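Local coordinates for protein-tyrosine-phosphatase (Vibrio vulnificus, PDB 7DHE) that probably removes phosphate from tyrosine residues of proteins, as a low molecular weight protein-tyrosine phosphatase, at residues 5-10 with 32-37; 9-14 with 84-89; 16-21 with 118-123. All blocks are in the same frame, centred on the assembly; numbering follows the deposited sequence.

Interaction 1: 5-10 with 32-37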
loop_
_atom_site.group_PDB
_atom_site.type_symbol
_atom_site.label_atom_id
_atom_site.label_comp_id
_atom_site.label_asym_id
_atom_site.label_seq_id
_atom_site.Cartn_x
_atom_site.Cartn_y
_atom_site.Cartn_z
ATOM N N PHE A 5 -0.558 -5.074 16.635
ATOM C CA PHE A 5 -0.053 -4.458 15.404
ATOM C C PHE A 5 -0.530 -3.049 15.407
ATOM O O PHE A 5 -1.718 -2.814 15.212
ATOM C CB PHE A 5 -0.540 -5.177 14.132
ATOM C CG PHE A 5 -0.138 -6.621 14.024
ATOM C CD1 PHE A 5 1.085 -6.978 13.478
ATOM C CD2 PHE A 5 -0.995 -7.626 14.437
ATOM C CE1 PHE A 5 1.453 -8.321 13.363
ATOM C CE2 PHE A 5 -0.606 -8.953 14.366
ATOM C CZ PHE A 5 0.602 -9.296 13.799
ATOM N N ASN A 6 0.377 -2.110 15.635
ATOM C CA ASN A 6 0.041 -0.687 15.694
ATOM C C ASN A 6 0.557 0.088 14.533
ATOM O O ASN A 6 -0.092 1.070 14.146
ATOM C CB ASN A 6 0.546 -0.043 16.983
ATOM C CG ASN A 6 -0.067 -0.604 18.208
ATOM O OD1 ASN A 6 -1.283 -0.874 18.258
ATOM N ND2 ASN A 6 0.775 -0.788 19.210
ATOM N N LYS A 7 1.745 -0.301 14.011
ATOM C CA LYS A 7 2.370 0.365 12.870
ATOM C C LYS A 7 2.306 -0.557 11.654
ATOM O O LYS A 7 2.824 -1.672 11.681
ATOM C CB LYS A 7 3.800 0.766 13.200
ATOM C CG LYS A 7 3.906 1.798 14.303
ATOM C CD LYS A 7 5.313 2.369 14.441
ATOM C CE LYS A 7 5.717 3.319 13.335
ATOM N NZ LYS A 7 7.158 3.698 13.399
ATOM N N ILE A 8 1.599 -0.111 10.629
ATOM C CA ILE A 8 1.356 -0.887 9.410
ATOM C C ILE A 8 1.991 -0.209 8.200
ATOM O O ILE A 8 1.762 1.002 7.964
ATOM C CB ILE A 8 -0.157 -1.127 9.195
ATOM C CG1 ILE A 8 -0.812 -1.759 10.449
ATOM C CG2 ILE A 8 -0.418 -1.956 7.899
ATOM C CD1 ILE A 8 -2.302 -1.545 10.572
ATOM N N LEU A 9 2.744 -1.009 7.409
ATOM C CA LEU A 9 3.402 -0.514 6.206
ATOM C C LEU A 9 2.821 -1.170 4.988
ATOM O O LEU A 9 2.924 -2.392 4.840
ATOM C CB LEU A 9 4.916 -0.752 6.258
ATOM C CG LEU A 9 5.725 -0.110 5.130
ATOM C CD1 LEU A 9 5.729 1.448 5.247
ATOM C CD2 LEU A 9 7.113 -0.686 5.120
ATOM N N VAL A 10 2.205 -0.356 4.120
ATOM C CA VAL A 10 1.584 -0.838 2.894
ATOM C C VAL A 10 2.625 -0.704 1.785
ATOM O O VAL A 10 3.192 0.357 1.620
ATOM C CB VAL A 10 0.282 -0.077 2.585
ATOM C CG1 VAL A 10 -0.356 -0.621 1.313
ATOM C CG2 VAL A 10 -0.688 -0.166 3.742
ATOM N N ASN A 32 -6.697 4.757 15.234
ATOM C CA ASN A 32 -5.832 4.634 16.392
ATOM C C ASN A 32 -4.526 3.869 16.048
ATOM O O ASN A 32 -3.777 3.470 16.952
ATOM C CB ASN A 32 -6.598 3.978 17.561
ATOM C CG ASN A 32 -7.691 4.832 18.210
ATOM O OD1 ASN A 32 -7.827 6.053 17.992
ATOM N ND2 ASN A 32 -8.503 4.192 19.041
ATOM N N LYS A 33 -4.263 3.657 14.755
ATOM C CA LYS A 33 -3.053 2.976 14.279
ATOM C C LYS A 33 -2.255 3.932 13.392
ATOM O O LYS A 33 -2.788 4.958 12.958
ATOM C CB LYS A 33 -3.391 1.699 13.495
ATOM C CG LYS A 33 -4.315 0.763 14.230
ATOM C CD LYS A 33 -3.947 -0.707 14.041
ATOM C CE LYS A 33 -4.656 -1.595 15.059
ATOM N NZ LYS A 33 -4.104 -1.434 16.437
ATOM N N THR A 34 -0.979 3.599 13.139
ATOM C CA THR A 34 -0.120 4.408 12.281
ATOM C C THR A 34 0.087 3.607 11.028
ATOM O O THR A 34 0.584 2.475 11.074
ATOM C CB THR A 34 1.174 4.799 12.981
ATOM O OG1 THR A 34 1.832 3.591 13.283
ATOM C CG2 THR A 34 0.923 5.508 14.279
ATOM N N VAL A 35 -0.348 4.170 9.909
ATOM C CA VAL A 35 -0.257 3.472 8.638
ATOM C C VAL A 35 0.594 4.326 7.737
ATOM O O VAL A 35 0.375 5.524 7.656
ATOM C CB VAL A 35 -1.647 3.155 8.007
ATOM C CG1 VAL A 35 -1.490 2.190 6.836
ATOM C CG2 VAL A 35 -2.618 2.588 9.042
ATOM N N ALA A 36 1.577 3.719 7.090
ATOM C CA ALA A 36 2.438 4.382 6.124
ATOM C C ALA A 36 2.546 3.462 4.930
ATOM O O ALA A 36 1.939 2.372 4.920
ATOM C CB ALA A 36 3.812 4.651 6.721
ATOM N N SER A 37 3.308 3.886 3.918
ATOM C CA SER A 37 3.510 3.094 2.721
ATOM C C SER A 37 4.872 3.344 2.106
ATOM O O SER A 37 5.477 4.386 2.343
ATOM C CB SER A 37 2.390 3.346 1.718
ATOM O OG SER A 37 2.344 4.701 1.306
#
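The first beta-alpha-beta unit closes where strand 34-37 lies parallel to strand 7-10, helix 18-29 having carried the chain between them; K7 to V10 pair with T34 to S37. Four backbone bonds alternate from side to side: T34 N to N6 O, I8 N to T34 O, A36 N to I8 O, and V10 N to A36 O. N6 O takes a second donor, T34 OG1 at 3.3 Å, from above the carbonyl plane. With chi1 at 61°, this hydroxyl sits between its own backbone N and carbonyl carbon, where it faces N6 O beside CG of K7. Before the strands begin, the K33 chain bends at chi2 and chi4; K33 CD passes I8 CD1 at 3.9 Å, and K33 NZ arrives 3.0 Å from F5 O, linking the two lead-in loops. On the face of I8, V10, V35 and S37, covered by helix 18-29, V35 CG1 meets V10 CG2 at 4.0 Å; S37 OG is bonded to E23 and N15. On the face of L9 and A36, L9 CD1 reaches A36 CB at 4.0 Å. Two adjacent parallel strands joined through a helix on one face form the right-handed beta-alpha-beta crossover of Rossmann-like sheets.

Interaction 2: 9-14 with 84-89. With B85 (benzylphosphonic acid), chain E.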
loop_
_atom_site.group_PDB
_atom_site.type_symbol
_atom_site.label_atom_id
_atom_site.label_comp_id
_atom_site.label_asym_id
_atom_site.label_seq_id
_atom_site.Cartn_x
_atom_site.Cartn_y
_atom_site.Cartn_z
ATOM N N LEU A 9 2.744 -1.009 7.409
ATOM C CA LEU A 9 3.402 -0.514 6.206
ATOM C C LEU A 9 2.821 -1.170 4.988
ATOM O O LEU A 9 2.924 -2.392 4.840
ATOM C CB LEU A 9 4.916 -0.752 6.258
ATOM C CG LEU A 9 5.725 -0.110 5.130
ATOM C CD1 LEU A 9 5.729 1.448 5.247
ATOM C CD2 LEU A 9 7.113 -0.686 5.120
ATOM N N VAL A 10 2.205 -0.356 4.120
ATOM C CA VAL A 10 1.584 -0.838 2.894
ATOM C C VAL A 10 2.625 -0.704 1.785
ATOM O O VAL A 10 3.192 0.357 1.620
ATOM C CB VAL A 10 0.282 -0.077 2.585
ATOM C CG1 VAL A 10 -0.356 -0.621 1.313
ATOM C CG2 VAL A 10 -0.688 -0.166 3.742
ATOM N N VAL A 11 2.898 -1.789 1.047
ATOM C CA VAL A 11 3.985 -1.826 0.078
ATOM C C VAL A 11 3.509 -2.211 -1.308
ATOM O O VAL A 11 2.734 -3.158 -1.455
ATOM C CB VAL A 11 5.119 -2.798 0.588
ATOM C CG1 VAL A 11 6.206 -3.022 -0.459
ATOM C CG2 VAL A 11 5.725 -2.319 1.912
ATOM N N CYS A 12 3.983 -1.455 -2.320
ATOM C CA CYS A 12 3.851 -1.725 -3.738
ATOM C C CYS A 12 5.164 -1.389 -4.427
ATOM O O CYS A 12 6.200 -1.481 -3.764
ATOM C CB CYS A 12 2.636 -1.073 -4.385
ATOM S SG CYS A 12 2.787 0.707 -4.688
ATOM N N VAL A 13 5.184 -1.086 -5.730
ATOM C CA VAL A 13 6.486 -0.901 -6.352
ATOM C C VAL A 13 6.865 0.595 -6.523
ATOM O O VAL A 13 8.024 0.930 -6.251
ATOM C CB VAL A 13 6.772 -1.748 -7.620
ATOM C CG1 VAL A 13 5.693 -2.776 -7.952
ATOM C CG2 VAL A 13 7.287 -0.947 -8.812
ATOM N N GLY A 14 5.933 1.459 -6.916
ATOM C CA GLY A 14 6.311 2.849 -7.069
ATOM C C GLY A 14 5.941 3.738 -5.914
ATOM O O GLY A 14 6.464 4.854 -5.813
ATOM N N ASP A 84 5.107 -3.031 12.465
ATOM C CA ASP A 84 4.676 -4.295 13.053
ATOM C C ASP A 84 4.117 -5.248 11.996
ATOM O O ASP A 84 4.231 -6.456 12.127
ATOM C CB ASP A 84 3.631 -4.028 14.154
ATOM C CG ASP A 84 4.075 -3.050 15.224
ATOM O OD1 ASP A 84 5.181 -3.249 15.795
ATOM O OD2 ASP A 84 3.320 -2.092 15.492
ATOM N N LEU A 85 3.497 -4.706 10.974
ATOM C CA LEU A 85 2.865 -5.490 9.921
ATOM C C LEU A 85 3.145 -4.836 8.569
ATOM O O LEU A 85 3.032 -3.613 8.437
ATOM C CB LEU A 85 1.337 -5.541 10.175
ATOM C CG LEU A 85 0.486 -6.294 9.157
ATOM C CD1 LEU A 85 0.871 -7.773 9.097
ATOM C CD2 LEU A 85 -0.980 -6.108 9.444
ATOM N N ILE A 86 3.508 -5.673 7.572
ATOM C CA ILE A 86 3.819 -5.240 6.216
ATOM C C ILE A 86 2.864 -5.923 5.282
ATOM O O ILE A 86 2.733 -7.154 5.331
ATOM C CB ILE A 86 5.297 -5.487 5.830
ATOM C CG1 ILE A 86 6.225 -4.777 6.831
ATOM C CG2 ILE A 86 5.562 -5.009 4.378
ATOM C CD1 ILE A 86 7.568 -5.379 7.018
ATOM N N LEU A 87 2.165 -5.118 4.446
ATOM C CA LEU A 87 1.152 -5.619 3.531
ATOM C C LEU A 87 1.500 -5.272 2.121
ATOM O O LEU A 87 1.494 -4.085 1.766
ATOM C CB LEU A 87 -0.237 -5.069 3.904
ATOM C CG LEU A 87 -0.747 -5.357 5.310
ATOM C CD1 LEU A 87 -2.094 -4.696 5.528
ATOM C CD2 LEU A 87 -0.812 -6.882 5.577
ATOM N N VAL A 88 1.825 -6.316 1.315
ATOM C CA VAL A 88 2.212 -6.178 -0.101
ATOM C C VAL A 88 0.984 -6.260 -0.998
ATOM O O VAL A 88 0.015 -6.917 -0.645
ATOM C CB VAL A 88 3.355 -7.138 -0.544
ATOM C CG1 VAL A 88 4.613 -6.905 0.277
ATOM C CG2 VAL A 88 2.936 -8.606 -0.459
ATOM N N MET A 89 1.012 -5.570 -2.141
ATOM C CA MET A 89 -0.130 -5.504 -3.052
ATOM C C MET A 89 -0.234 -6.709 -3.934
ATOM O O MET A 89 -1.338 -7.069 -4.325
ATOM C CB MET A 89 -0.096 -4.213 -3.880
ATOM C CG MET A 89 -0.503 -2.981 -3.105
ATOM S SD MET A 89 -2.250 -3.053 -2.677
ATOM C CE MET A 89 -2.364 -1.746 -1.494
HETATM C C1 B85 E . 4.604 3.088 -10.102
HETATM C C2 B85 E . 5.877 2.988 -10.648
HETATM C C3 B85 E . 6.214 1.907 -11.436
HETATM C C4 B85 E . 5.284 0.918 -11.670
HETATM C C5 B85 E . 4.016 1.005 -11.108
HETATM C C6 B85 E . 3.659 2.094 -10.319
HETATM C C7 B85 E . 2.290 2.173 -9.684
HETATM P P8 B85 E . 2.202 1.398 -8.068
HETATM O O9 B85 E . 0.715 1.154 -7.719
HETATM O O10 B85 E . 2.717 2.465 -7.069
HETATM O O11 B85 E . 3.051 0.159 -8.036
#
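L9 and V11 of strand 9-12 exchange backbone hydrogen bonds with strand 85-88, its parallel neighbour in the middle of the sheet. L9 N gives to L85 O, L9 O receives L87 N, and V11 N gives to L87 O at 2.8 Å. The series fades at the carboxyl end, where M89 N reaches V11 O in a weak bond with an angle of only 129° at the hydrogen: here strand 85-88 ends, while C12 stays paired with strand 34-39 on its other side.

Apolar contacts fall on both faces. On the face of L9, V11, I86 and V88, the branches V11 CG2 and I86 CG2 cross obliquely at 3.7 Å, while V11 CB rests 4.1 Å from V88 CG1; helix 93-100 covers I86 and V88. On the face of V10 and L87, M89 folds back. Its chain bends at chi2 (-68°), which brings the methyl M89 CE to 3.6 Å from V10 CG1, while M89 CG lies alongside C12 CB at 3.9 Å. M89 thus packs under the residue that starts the phosphate loop, and its side chain also touches R18. Beyond the strand, V13 CG2 touches the ring of benzylphosphonic acid at C4 and C3.

Polar contacts to this ligand arise in the loop. The amides V13 N and G14 N both point to its oxygen O11, each in a weak bond of 3.4 Å. C12, the predicted nucleophile, turns SG toward the phosphonate, though the exact spacing is doubtful in this model. A central parallel strand that delivers a cysteine into a loop of inward-pointing amides is the signature of the phosphotyrosine phosphatase P-loop.

Interaction 3: 16-21 with 118-123. With B85 (benzylphosphonic acid), chain E.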
loop_
_atom_site.group_PDB
_atom_site.type_symbol
_atom_site.label_atom_id
_atom_site.label_comp_id
_atom_site.label_asym_id
_atom_site.label_seq_id
_atom_site.Cartn_x
_atom_site.Cartn_y
_atom_site.Cartn_z
ATOM N N ILE A 16 3.072 5.290 -5.541
ATOM C CA ILE A 16 2.339 6.437 -6.077
ATOM C C ILE A 16 0.865 6.089 -6.346
ATOM O O ILE A 16 0.035 6.993 -6.434
ATOM C CB ILE A 16 3.040 7.079 -7.328
ATOM C CG1 ILE A 16 3.300 6.006 -8.444
ATOM C CG2 ILE A 16 4.324 7.799 -6.918
ATOM C CD1 ILE A 16 3.537 6.505 -9.746
ATOM N N CYS A 17 0.546 4.802 -6.516
ATOM C CA CYS A 17 -0.822 4.385 -6.827
ATOM C C CYS A 17 -1.468 3.530 -5.730
ATOM O O CYS A 17 -2.231 4.032 -4.902
ATOM C CB CYS A 17 -0.909 3.696 -8.191
ATOM S SG CYS A 17 -0.660 4.791 -9.590
ATOM N N ARG A 18 -1.187 2.242 -5.760
ATOM C CA ARG A 18 -1.851 1.316 -4.861
ATOM C C ARG A 18 -1.499 1.511 -3.394
ATOM O O ARG A 18 -2.406 1.623 -2.565
ATOM C CB ARG A 18 -1.609 -0.133 -5.312
ATOM C CG ARG A 18 -2.186 -0.460 -6.711
ATOM C CD ARG A 18 -1.616 -1.748 -7.206
ATOM N NE ARG A 18 -0.212 -1.586 -7.501
ATOM C CZ ARG A 18 0.594 -2.574 -7.844
ATOM N NH1 ARG A 18 0.131 -3.806 -7.957
ATOM N NH2 ARG A 18 1.873 -2.336 -8.087
ATOM N N SER A 19 -0.205 1.526 -3.075
ATOM C CA SER A 19 0.225 1.598 -1.689
ATOM C C SER A 19 -0.186 2.906 -0.985
ATOM O O SER A 19 -0.702 2.810 0.141
ATOM C CB SER A 19 1.712 1.300 -1.538
ATOM O OG SER A 19 2.554 2.116 -2.330
ATOM N N PRO A 20 -0.092 4.121 -1.581
ATOM C CA PRO A 20 -0.642 5.277 -0.870
ATOM C C PRO A 20 -2.169 5.160 -0.665
ATOM O O PRO A 20 -2.684 5.593 0.379
ATOM C CB PRO A 20 -0.257 6.455 -1.754
ATOM C CG PRO A 20 0.063 5.893 -3.043
ATOM C CD PRO A 20 0.550 4.529 -2.846
ATOM N N THR A 21 -2.900 4.555 -1.636
ATOM C CA THR A 21 -4.337 4.409 -1.518
ATOM C C THR A 21 -4.641 3.489 -0.354
ATOM O O THR A 21 -5.470 3.838 0.512
ATOM C CB THR A 21 -4.938 3.896 -2.812
ATOM O OG1 THR A 21 -4.687 4.818 -3.870
ATOM C CG2 THR A 21 -6.449 3.661 -2.691
ATOM N N LYS A 118 -6.171 -12.161 -2.951
ATOM C CA LYS A 118 -6.177 -11.504 -4.261
ATOM C C LYS A 118 -5.035 -10.528 -4.428
ATOM O O LYS A 118 -4.758 -9.742 -3.512
ATOM C CB LYS A 118 -7.501 -10.731 -4.481
ATOM C CG LYS A 118 -8.700 -11.550 -4.907
ATOM C CD LYS A 118 -9.949 -10.633 -4.995
ATOM C CE LYS A 118 -11.319 -11.318 -4.969
ATOM N NZ LYS A 118 -12.453 -10.372 -4.678
ATOM N N ASP A 119 -4.419 -10.529 -5.618
ATOM C CA ASP A 119 -3.418 -9.520 -5.968
ATOM C C ASP A 119 -4.216 -8.277 -6.399
ATOM O O ASP A 119 -5.322 -8.398 -6.937
ATOM C CB ASP A 119 -2.517 -9.974 -7.127
ATOM C CG ASP A 119 -1.361 -10.880 -6.764
ATOM O OD1 ASP A 119 -1.189 -11.180 -5.562
ATOM O OD2 ASP A 119 -0.624 -11.298 -7.685
ATOM N N ILE A 120 -3.670 -7.098 -6.136
ATOM C CA ILE A 120 -4.296 -5.856 -6.527
ATOM C C ILE A 120 -3.543 -5.304 -7.733
ATOM O O ILE A 120 -2.355 -5.001 -7.629
ATOM C CB ILE A 120 -4.445 -4.890 -5.337
ATOM C CG1 ILE A 120 -5.463 -5.507 -4.356
ATOM C CG2 ILE A 120 -4.915 -3.516 -5.856
ATOM C CD1 ILE A 120 -5.563 -4.938 -3.080
ATOM N N PRO A 121 -4.200 -5.244 -8.900
ATOM C CA PRO A 121 -3.487 -4.843 -10.120
ATOM C C PRO A 121 -3.072 -3.385 -10.181
ATOM O O PRO A 121 -3.784 -2.513 -9.720
ATOM C CB PRO A 121 -4.496 -5.178 -11.216
ATOM C CG PRO A 121 -5.844 -4.945 -10.526
ATOM C CD PRO A 121 -5.618 -5.548 -9.172
ATOM N N ASP A 122 -1.936 -3.148 -10.772
ATOM C CA ASP A 122 -1.401 -1.820 -10.972
ATOM C C ASP A 122 -2.226 -1.021 -12.004
ATOM O O ASP A 122 -2.303 -1.416 -13.174
ATOM C CB ASP A 122 0.047 -1.943 -11.431
ATOM C CG ASP A 122 0.770 -0.645 -11.547
ATOM O OD1 ASP A 122 0.215 0.389 -11.098
ATOM O OD2 ASP A 122 1.887 -0.649 -12.106
ATOM N N PRO A 123 -2.786 0.139 -11.605
ATOM C CA PRO A 123 -3.528 0.959 -12.582
ATOM C C PRO A 123 -2.667 2.004 -13.327
ATOM O O PRO A 123 -3.173 2.734 -14.181
ATOM C CB PRO A 123 -4.522 1.681 -11.694
ATOM C CG PRO A 123 -3.778 1.887 -10.401
ATOM C CD PRO A 123 -2.814 0.743 -10.250
HETATM C C1 B85 E . 4.604 3.088 -10.102
HETATM C C2 B85 E . 5.877 2.988 -10.648
HETATM C C3 B85 E . 6.214 1.907 -11.436
HETATM C C4 B85 E . 5.284 0.918 -11.670
HETATM C C5 B85 E . 4.016 1.005 -11.108
HETATM C C6 B85 E . 3.659 2.094 -10.319
HETATM C C7 B85 E . 2.290 2.173 -9.684
HETATM P P8 B85 E . 2.202 1.398 -8.068
HETATM O O9 B85 E . 0.715 1.154 -7.719
HETATM O O10 B85 E . 2.717 2.465 -7.069
HETATM O O11 B85 E . 3.051 0.159 -8.036
#
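R18 joins I120 O of the 118-123 loop to the phosphonate of benzylphosphonic acid, which it binds through side chain and backbone together. R18 NH2 gives to O11 of the ligand at 2.8 Å, while R18 NE gives to O9 at 2.9 Å. The backbone N of R18 also reaches O9, so that two donors of one residue grip this oxygen. On the far side R18 NH1 gives to I120 O at 2.8 Å; the carbonyl oxygen lies in the guanidinium plane, and E90 makes a salt bridge to the same nitrogen. The bend at chi3 (-69°) turns the flat group edge-on to both partners, and bonds at both ends fix its rotation. Further amides, I16 N and C17 N, each approach O10 at 3.2 Å. This is the closing half of the phosphate-binding P-loop of low molecular weight tyrosine phosphatases, where C17 occupies the N-cap of helix 18-29. CB of D122, the predicted proton donor, sits over the guanidinium centre, 3.7 Å from CZ of R18. The D122 carboxylate is stacked but displaced, its plane 14° from the guanidinium's; R18 NE and D122 OD1, 4.1 Å apart, attract only as nearby charges, and Y124 N holds OD1. Outside this P123 CD packs against R18 CG, P123 CG lies 4.0 Å from C17 CB, and F131 of helix 128-148 backs C17 and P123.

Interactions 1 and 2 are neighbours in one parallel sheet: strand 7-12 lies between 34-39 and 85-88, and L9 and V10 belong to both contacts. Their centres lie about 10 Å apart, as do those of interactions 2 and 3, whereas those of interactions 1 and 3 are about 17 Å apart. Along the chain, strand 7-12 runs into the phosphate loop and then helix 18-29, before strand 34-39 returns to the sheet; the partners 84-89 and 118-123 come much later. Interactions 2 and 3 both touch the benzylphosphonic acid, and a probable backbone hydrogen bond, I120 N to M89 O, joins them. A strand end, a helix start and a loop thus bring the predicted catalytic residues C12, R18 and D122 to one site.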